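Local coordinates for outer membrane protein assembly factor BamA (Haemophilus ducreyi, PDB 4K3C), which probably serves as part of the Bam complex, which assembles beta-barrel proteins and inserts them into the bacterial outer membrane, at residues Gly396-Phe401 against Asp460-Trp465; Ser456-Ala461 against Arg489-Ile494. All coordinates share one frame; numbering follows the deposited sequence.

Interaction 1. Residues Gly396-Phe401 against Asp460-Trp465; sequences GSLRGF and DAATVW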
loop_
_atom_site.group_PDB
_atom_site.type_symbol
_atom_site.label_atom_id
_atom_site.label_comp_id
_atom_site.label_asym_id
_atom_site.label_seq_id
_atom_site.Cartn_x
_atom_site.Cartn_y
_atom_site.Cartn_z
ATOM N N GLY A 396 1.546 -14.167 10.078
ATOM C CA GLY A 396 0.870 -13.828 8.844
ATOM C C GLY A 396 -0.145 -14.856 8.387
ATOM O O GLY A 396 -1.092 -14.505 7.688
ATOM N N SER A 397 0.029 -16.121 8.759
ATOM C CA SER A 397 -1.038 -17.083 8.509
ATOM C C SER A 397 -1.447 -17.940 9.712
ATOM O O SER A 397 -2.636 -18.044 10.007
ATOM C CB SER A 397 -0.751 -17.947 7.275
ATOM O OG SER A 397 0.204 -18.952 7.543
ATOM N N LEU A 398 -0.490 -18.560 10.398
ATOM C CA LEU A 398 -0.829 -19.456 11.503
ATOM C C LEU A 398 0.274 -19.508 12.532
ATOM O O LEU A 398 1.101 -20.408 12.507
ATOM C CB LEU A 398 -1.084 -20.873 10.991
ATOM C CG LEU A 398 -2.175 -21.730 11.636
ATOM C CD1 LEU A 398 -1.915 -23.187 11.337
ATOM C CD2 LEU A 398 -2.257 -21.498 13.105
ATOM N N ARG A 399 0.271 -18.566 13.462
ATOM C CA ARG A 399 1.307 -18.553 14.475
ATOM C C ARG A 399 1.402 -19.874 15.265
ATOM O O ARG A 399 0.435 -20.622 15.355
ATOM C CB ARG A 399 1.136 -17.324 15.343
ATOM C CG ARG A 399 1.383 -16.073 14.522
ATOM C CD ARG A 399 1.127 -14.799 15.288
ATOM N NE ARG A 399 -0.279 -14.413 15.232
ATOM C CZ ARG A 399 -0.707 -13.162 15.306
ATOM N NH1 ARG A 399 -2.013 -12.907 15.241
ATOM N NH2 ARG A 399 0.173 -12.168 15.440
ATOM N N GLY A 400 2.589 -20.197 15.774
ATOM C CA GLY A 400 2.793 -21.485 16.414
ATOM C C GLY A 400 3.117 -22.619 15.444
ATOM O O GLY A 400 3.772 -23.593 15.804
ATOM N N PHE A 401 2.659 -22.520 14.207
ATOM C CA PHE A 401 3.144 -23.465 13.208
ATOM C C PHE A 401 4.289 -22.850 12.387
ATOM O O PHE A 401 4.312 -21.639 12.153
ATOM C CB PHE A 401 1.999 -23.956 12.325
ATOM C CG PHE A 401 0.910 -24.661 13.092
ATOM C CD1 PHE A 401 0.058 -23.951 13.922
ATOM C CD2 PHE A 401 0.741 -26.031 12.988
ATOM C CE1 PHE A 401 -0.938 -24.588 14.620
ATOM C CE2 PHE A 401 -0.261 -26.667 13.688
ATOM C CZ PHE A 401 -1.098 -25.945 14.507
ATOM N N ASP A 460 -5.373 -17.777 15.792
ATOM C CA ASP A 460 -5.204 -17.908 14.345
ATOM C C ASP A 460 -5.770 -19.267 13.968
ATOM O O ASP A 460 -5.856 -20.168 14.803
ATOM C CB ASP A 460 -3.726 -17.823 13.914
ATOM C CG ASP A 460 -3.108 -16.433 14.115
ATOM O OD1 ASP A 460 -3.819 -15.486 14.493
ATOM O OD2 ASP A 460 -1.890 -16.281 13.869
ATOM N N ALA A 461 -6.154 -19.411 12.708
ATOM C CA ALA A 461 -6.696 -20.664 12.199
ATOM C C ALA A 461 -6.607 -20.653 10.681
ATOM O O ALA A 461 -6.906 -19.639 10.038
ATOM C CB ALA A 461 -8.131 -20.858 12.655
ATOM N N ALA A 462 -6.176 -21.780 10.121
ATOM C CA ALA A 462 -5.830 -21.873 8.704
ATOM C C ALA A 462 -6.070 -23.285 8.170
ATOM O O ALA A 462 -6.155 -24.248 8.941
ATOM C CB ALA A 462 -4.387 -21.479 8.500
ATOM N N THR A 463 -6.189 -23.402 6.851
ATOM C CA THR A 463 -6.480 -24.682 6.222
ATOM C C THR A 463 -6.025 -24.665 4.762
ATOM O O THR A 463 -6.447 -23.819 3.987
ATOM C CB THR A 463 -8.000 -25.043 6.328
ATOM O OG1 THR A 463 -8.321 -26.115 5.432
ATOM C CG2 THR A 463 -8.840 -23.857 5.959
ATOM N N VAL A 464 -5.154 -25.598 4.395
ATOM C CA VAL A 464 -4.706 -25.720 3.012
ATOM C C VAL A 464 -4.986 -27.099 2.436
ATOM O O VAL A 464 -4.469 -28.109 2.906
ATOM C CB VAL A 464 -3.193 -25.463 2.860
ATOM C CG1 VAL A 464 -2.799 -25.631 1.405
ATOM C CG2 VAL A 464 -2.823 -24.081 3.352
ATOM N N TRP A 465 -5.777 -27.139 1.386
ATOM C CA TRP A 465 -6.132 -28.407 0.789
ATOM C C TRP A 465 -5.992 -28.430 -0.724
ATOM O O TRP A 465 -5.828 -27.388 -1.354
ATOM C CB TRP A 465 -7.553 -28.804 1.192
ATOM C CG TRP A 465 -8.718 -28.048 0.540
ATOM C CD1 TRP A 465 -9.532 -28.513 -0.440
ATOM C CD2 TRP A 465 -9.207 -26.743 0.877
ATOM N NE1 TRP A 465 -10.488 -27.587 -0.742
ATOM C CE2 TRP A 465 -10.315 -26.491 0.059
ATOM C CE3 TRP A 465 -8.807 -25.761 1.786
ATOM C CZ2 TRP A 465 -11.037 -25.304 0.116
ATOM C CZ3 TRP A 465 -9.520 -24.578 1.836
ATOM C CH2 TRP A 465 -10.627 -24.363 1.006
#
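Arg399 and Asp460 meet through their charged groups, and one carboxylate oxygen, OD2, accepts two of the bonds. Asp460 OD2 accepts from Arg399 NE at 2.8 Å in a salt bridge, the donor approaching on the syn side but 26° out of the carboxylate plane. Asp460 OD2 also receives, on its anti lone pair, the backbone amide Arg399 N at 3.2 Å, in a nearly straight bond. Side chain and main chain of one residue thus grip one atom. A further bond from Arg399 NH1 to Asp460 OD1 is less certain, because the place of OD1 is itself doubtful. Guanidinium and carboxylate lie nearly coplanar, 18° apart. The bend at chi3 (-86°) carries NE round to the oxygen.

Next to the ion pair, Leu398 rests on the strand: CG is 3.8 Å from Ala462 CB, while CD2 passes 4.0 Å from Asp460 CB. What presents the arginine is a type II turn from Leu398 to Phe401, closed by Phe401 N to Leu398 O at 3.1 Å, with Gly400 at its third position adopting a positive phi. Within the turn, Leu398 CD1 lies over one face of the Phe401 ring, toward its rim.

The sequence LRGF is this protein's version of the RGF motif of Omp85 proteins, carried on the long loop 6 that folds back into the barrel. Its arginine is here bonded to an aspartate of the barrel wall. Around the pair, Gly400 N is bonded to Gln525 OE1 on strand 521-531, and Arg399 also packs on Ser508 and Ala510 of strand 503-512. The strand 453-465 that supplies Asp460 lies between strands 430-440 and 489-500, so the loop is laid against the inner face of the C-terminal strands.

Interaction 2. Residues Ser456-Ala461 against Arg489-Ile494; sequences SVFVDA and RASAGI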
loop_
_atom_site.group_PDB
_atom_site.type_symbol
_atom_site.label_atom_id
_atom_site.label_comp_id
_atom_site.label_asym_id
_atom_site.label_seq_id
_atom_site.Cartn_x
_atom_site.Cartn_y
_atom_site.Cartn_z
ATOM N N SER A 456 -1.145 -8.037 22.350
ATOM C CA SER A 456 -2.409 -8.635 21.947
ATOM C C SER A 456 -2.491 -10.109 22.299
ATOM O O SER A 456 -1.487 -10.738 22.612
ATOM C CB SER A 456 -2.611 -8.471 20.446
ATOM O OG SER A 456 -1.556 -9.082 19.721
ATOM N N VAL A 457 -3.699 -10.652 22.243
ATOM C CA VAL A 457 -3.926 -12.070 22.466
ATOM C C VAL A 457 -4.819 -12.525 21.342
ATOM O O VAL A 457 -5.802 -11.850 21.015
ATOM C CB VAL A 457 -4.603 -12.326 23.812
ATOM C CG1 VAL A 457 -5.139 -13.744 23.878
ATOM C CG2 VAL A 457 -3.612 -12.055 24.955
ATOM N N PHE A 458 -4.481 -13.650 20.724
ATOM C CA PHE A 458 -5.042 -13.935 19.406
ATOM C C PHE A 458 -5.464 -15.391 19.284
ATOM O O PHE A 458 -5.064 -16.247 20.096
ATOM C CB PHE A 458 -4.029 -13.573 18.282
ATOM C CG PHE A 458 -2.813 -14.437 18.288
ATOM C CD1 PHE A 458 -2.795 -15.636 17.597
ATOM C CD2 PHE A 458 -1.697 -14.083 19.023
ATOM C CE1 PHE A 458 -1.697 -16.456 17.637
ATOM C CE2 PHE A 458 -0.585 -14.901 19.054
ATOM C CZ PHE A 458 -0.590 -16.089 18.358
ATOM N N VAL A 459 -6.269 -15.653 18.256
ATOM C CA VAL A 459 -6.518 -17.010 17.793
ATOM C C VAL A 459 -6.346 -17.020 16.279
ATOM O O VAL A 459 -7.065 -16.320 15.557
ATOM C CB VAL A 459 -7.932 -17.523 18.185
ATOM C CG1 VAL A 459 -8.314 -18.735 17.347
ATOM C CG2 VAL A 459 -7.981 -17.858 19.666
ATOM N N ASP A 460 -5.373 -17.777 15.792
ATOM C CA ASP A 460 -5.204 -17.908 14.345
ATOM C C ASP A 460 -5.770 -19.267 13.968
ATOM O O ASP A 460 -5.856 -20.168 14.803
ATOM C CB ASP A 460 -3.726 -17.823 13.914
ATOM C CG ASP A 460 -3.108 -16.433 14.115
ATOM O OD1 ASP A 460 -3.819 -15.486 14.493
ATOM O OD2 ASP A 460 -1.890 -16.281 13.869
ATOM N N ALA A 461 -6.154 -19.411 12.708
ATOM C CA ALA A 461 -6.696 -20.664 12.199
ATOM C C ALA A 461 -6.607 -20.653 10.681
ATOM O O ALA A 461 -6.906 -19.639 10.038
ATOM C CB ALA A 461 -8.131 -20.858 12.655
ATOM N N ARG A 489 -6.369 -26.173 11.173
ATOM C CA ARG A 489 -5.550 -26.051 12.358
ATOM C C ARG A 489 -5.739 -24.680 12.931
ATOM O O ARG A 489 -6.172 -23.759 12.233
ATOM C CB ARG A 489 -4.088 -26.301 12.024
ATOM C CG ARG A 489 -3.777 -27.776 11.919
ATOM C CD ARG A 489 -2.870 -28.053 10.776
ATOM N NE ARG A 489 -3.574 -28.554 9.606
ATOM C CZ ARG A 489 -3.057 -29.466 8.786
ATOM N NH1 ARG A 489 -1.864 -29.972 9.059
ATOM N NH2 ARG A 489 -3.717 -29.872 7.704
ATOM N N ALA A 490 -5.425 -24.551 14.208
ATOM C CA ALA A 490 -5.579 -23.286 14.862
ATOM C C ALA A 490 -4.694 -23.192 16.094
ATOM O O ALA A 490 -4.198 -24.180 16.614
ATOM C CB ALA A 490 -7.000 -23.094 15.219
ATOM N N SER A 491 -4.505 -21.975 16.558
ATOM C CA SER A 491 -3.623 -21.738 17.667
ATOM C C SER A 491 -4.082 -20.519 18.422
ATOM O O SER A 491 -4.877 -19.723 17.912
ATOM C CB SER A 491 -2.211 -21.482 17.145
ATOM O OG SER A 491 -2.119 -20.244 16.446
ATOM N N ALA A 492 -3.547 -20.357 19.626
ATOM C CA ALA A 492 -3.814 -19.168 20.418
ATOM C C ALA A 492 -2.542 -18.676 21.106
ATOM O O ALA A 492 -1.702 -19.484 21.530
ATOM C CB ALA A 492 -4.872 -19.454 21.418
ATOM N N GLY A 493 -2.374 -17.359 21.205
ATOM C CA GLY A 493 -1.167 -16.871 21.835
ATOM C C GLY A 493 -1.140 -15.434 22.275
ATOM O O GLY A 493 -2.143 -14.725 22.203
ATOM N N ILE A 494 0.022 -15.038 22.776
ATOM C CA ILE A 494 0.380 -13.644 23.021
ATOM C C ILE A 494 1.214 -13.160 21.843
ATOM O O ILE A 494 1.872 -13.943 21.163
ATOM C CB ILE A 494 1.254 -13.493 24.282
ATOM C CG1 ILE A 494 0.700 -14.353 25.409
ATOM C CG2 ILE A 494 1.317 -12.041 24.746
ATOM C CD1 ILE A 494 -0.673 -13.949 25.845
#
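The Phe458 ring lies flat over the backbone of Gly493 on the adjoining strand, with Gly493 N 3.5 Å above the ring plane and over its centre. Its chi1 of 66° sets CG between the backbone N and the carbonyl carbon, and from there the ring reaches across to the neighbour. Gly493, which has no side chain, leaves its main chain for the ring to cover. At the ring's edge, in its plane, sits Ile494 O, 3.4 Å from Phe458 CE2. On the other face of the sheet apolar side chains pair across the strands: Val457 CG2 meets Ile494 CD1 at 3.6 Å, Val459 CG2 meets Ala492 CB, and Ala461 CB meets Ala490 CB.

An aromatic side chain folded over a glycine in an antiparallel pair is the pattern known as aromatic rescue of glycine, here within the wall of the 16-stranded Omp85 barrel. Phe458 and Asp460 face the lumen, whereas Val457, Val459 and Ile494 lie on the outer surface, probably toward lipid.

The strands run antiparallel (165°), and two hydrogen-bonded pairs join them. Phe458 N bonds to Gly493 O at 3.0 Å, and Gly493 N returns to Phe458 O; Asp460 and Ser491 are paired likewise. Farther out, Ser456 OG is bonded to Glu437 OE2 on strand 430-440, and Arg489 NH1 forms a salt bridge with Asp519.

In the fold
Interaction 2 builds the patch of barrel wall against which the loop of interaction 1 docks. The two contacts have centres about 9 Å apart and share Asp460 and Ala461, so strand 453-465 pairs with strand 489-500 through its backbone while offering a lumenal carboxylate to the loop. Two further links join them. Arg399 O is hydrogen-bonded to Ser491 OG at 2.8 Å, so the loop is tied to both strands of the pair. Arg399 also makes a cation-pi interaction with Phe458, its NE 3.5 Å from the ring atom CE1. Strand pairing continues past interaction 2 as well, with Ala462 N bonded to Arg489 O at 2.9 Å.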